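Local coordinates for protein putative sesquiterpene cyclase (Kitasatospora setae, PDB 4MC3) that converts farnesyl diphosphate and water into the cyclic sesquiterpene alcohol hedycaryol, releasing diphosphate, with magnesium as cofactor, at residues 7-12 against 218-223. Sequence-based numbering, arbitrary orientation.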
loop_
_atom_site.group_PDB
_atom_site.type_symbol
_atom_site.label_atom_id
_atom_site.label_comp_id
_atom_site.label_asym_id
_atom_site.label_seq_id
_atom_site.Cartn_x
_atom_site.Cartn_y
_atom_site.Cartn_z
ATOM N N PRO A 7 15.304 0.391 16.182
ATOM C CA PRO A 7 14.657 -0.591 17.055
ATOM C C PRO A 7 14.724 -2.025 16.499
ATOM O O PRO A 7 14.838 -2.233 15.287
ATOM C CB PRO A 7 13.205 -0.105 17.132
ATOM C CG PRO A 7 13.283 1.354 16.831
ATOM C CD PRO A 7 14.388 1.494 15.824
ATOM N N ASP A 8 14.669 -3.002 17.392
ATOM C CA ASP A 8 14.700 -4.406 16.992
ATOM C C ASP A 8 13.260 -4.815 16.800
ATOM O O ASP A 8 12.680 -5.490 17.630
ATOM C CB ASP A 8 15.394 -5.292 18.048
ATOM C CG ASP A 8 16.887 -5.407 17.820
ATOM O OD1 ASP A 8 17.281 -6.049 16.819
ATOM O OD2 ASP A 8 17.662 -4.861 18.642
ATOM N N PHE A 9 12.676 -4.386 15.692
ATOM C CA PHE A 9 11.248 -4.570 15.483
ATOM C C PHE A 9 10.995 -6.039 15.392
ATOM O O PHE A 9 11.727 -6.733 14.689
ATOM C CB PHE A 9 10.796 -3.943 14.162
ATOM C CG PHE A 9 10.878 -2.445 14.123
ATOM C CD1 PHE A 9 10.063 -1.670 14.933
ATOM C CD2 PHE A 9 11.732 -1.802 13.225
ATOM C CE1 PHE A 9 10.108 -0.280 14.857
ATOM C CE2 PHE A 9 11.775 -0.417 13.158
ATOM C CZ PHE A 9 10.951 0.339 13.969
ATOM N N TYR A 10 9.972 -6.503 16.099
ATOM C CA TYR A 10 9.581 -7.896 16.047
ATOM C C TYR A 10 8.112 -8.015 15.663
ATOM O O TYR A 10 7.245 -7.301 16.185
ATOM C CB TYR A 10 9.834 -8.595 17.403
ATOM C CG TYR A 10 9.248 -10.002 17.453
ATOM C CD1 TYR A 10 9.938 -11.086 16.878
ATOM C CD2 TYR A 10 7.985 -10.248 18.019
ATOM C CE1 TYR A 10 9.391 -12.362 16.884
ATOM C CE2 TYR A 10 7.440 -11.532 18.036
ATOM C CZ TYR A 10 8.139 -12.573 17.461
ATOM O OH TYR A 10 7.619 -13.856 17.477
ATOM N N VAL A 11 7.854 -8.928 14.740
ATOM C CA VAL A 11 6.510 -9.246 14.297
ATOM C C VAL A 11 6.347 -10.774 14.347
ATOM O O VAL A 11 7.204 -11.507 13.867
ATOM C CB VAL A 11 6.275 -8.724 12.844
ATOM C CG1 VAL A 11 4.889 -9.039 12.429
ATOM C CG2 VAL A 11 6.494 -7.218 12.799
ATOM N N PRO A 12 5.253 -11.258 14.933
ATOM C CA PRO A 12 5.116 -12.709 15.195
ATOM C C PRO A 12 4.705 -13.542 13.995
ATOM O O PRO A 12 4.809 -14.774 14.040
ATOM C CB PRO A 12 4.003 -12.768 16.231
ATOM C CG PRO A 12 3.252 -11.513 16.078
ATOM C CD PRO A 12 4.267 -10.487 15.710
ATOM N N ALA A 218 4.012 1.606 7.376
ATOM C CA ALA A 218 4.480 2.958 7.067
ATOM C C ALA A 218 5.394 3.539 8.103
ATOM O O ALA A 218 6.386 4.217 7.737
ATOM C CB ALA A 218 3.325 3.897 6.868
ATOM N N LEU A 219 5.106 3.289 9.376
ATOM C CA LEU A 219 5.908 3.852 10.448
ATOM C C LEU A 219 7.282 3.160 10.501
ATOM O O LEU A 219 8.305 3.813 10.766
ATOM C CB LEU A 219 5.190 3.736 11.780
ATOM C CG LEU A 219 4.007 4.676 11.936
ATOM C CD1 LEU A 219 3.129 4.279 13.081
ATOM C CD2 LEU A 219 4.457 6.121 12.080
ATOM N N VAL A 220 7.299 1.850 10.248
ATOM C CA VAL A 220 8.589 1.146 10.148
ATOM C C VAL A 220 9.371 1.751 8.977
ATOM O O VAL A 220 10.572 2.052 9.121
ATOM C CB VAL A 220 8.380 -0.380 10.013
ATOM C CG1 VAL A 220 9.658 -1.082 9.538
ATOM C CG2 VAL A 220 7.855 -0.905 11.322
ATOM N N ASN A 221 8.724 1.935 7.822
ATOM C CA ASN A 221 9.321 2.622 6.651
ATOM C C ASN A 221 9.893 3.987 7.057
ATOM O O ASN A 221 11.009 4.302 6.688
ATOM C CB ASN A 221 8.345 2.727 5.463
ATOM C CG ASN A 221 8.891 3.523 4.280
ATOM O OD1 ASN A 221 8.825 4.755 4.262
ATOM N ND2 ASN A 221 9.383 2.821 3.257
ATOM N N ASP A 222 9.163 4.761 7.852
ATOM C CA ASP A 222 9.597 6.094 8.249
ATOM C C ASP A 222 10.917 5.998 9.031
ATOM O O ASP A 222 11.824 6.806 8.834
ATOM C CB ASP A 222 8.541 6.813 9.104
ATOM C CG ASP A 222 7.376 7.354 8.328
ATOM O OD1 ASP A 222 7.249 7.149 7.109
ATOM O OD2 ASP A 222 6.525 8.028 8.983
ATOM N N VAL A 223 11.003 5.038 9.935
ATOM C CA VAL A 223 12.210 4.876 10.748
ATOM C C VAL A 223 13.425 4.527 9.882
ATOM O O VAL A 223 14.519 5.096 10.071
ATOM C CB VAL A 223 12.007 3.848 11.873
ATOM C CG1 VAL A 223 13.315 3.520 12.589
ATOM C CG2 VAL A 223 10.959 4.337 12.878
#
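Phe9 and Pro7, in the N-terminal segment ahead of helix 21-35, pack against Val220 and Val223 of helix 204-225, whose C-terminal end holds the start of the NSE motif, presumed to bind magnesium, in this class I terpene synthase α-domain fold. The Phe9 ring lies between two aliphatic groups. Methyl CG2 of Val220 sits 4.1 Å from the ring centroid and only 4° off its normal, a CH-pi contact over the centre of one face, while Pro7 CB covers the opposite face nearer the rim. At the ring edge, Phe9 CZ meets Val223 CG2 at 4.1 Å. A flat aromatic suits this place because it offers a face to one valine and an edge to the next, one helical turn on. Its CG stands anti to the carbonyl carbon (chi1 -67°), which carries the ring across to the helix.

An inverse gamma turn centred on Asp8, with a weak hydrogen bond from Phe9 N to Pro7 O, is consistent with Pro7 CB lying over the phenyl rim. Farther out, Leu307 of helix 286-309 touches both Phe9 and Val220. Asn221 touches the bound nerolidol and probably ligates magnesium, as in relatives, and Asp222 forms a salt bridge with Arg175. Beta-branched Val223 offers two methyls close to the backbone: CG2 serves Phe9, and CG1 meets Pro7 CD of the compact apolar ring tip to tip at 4.0 Å.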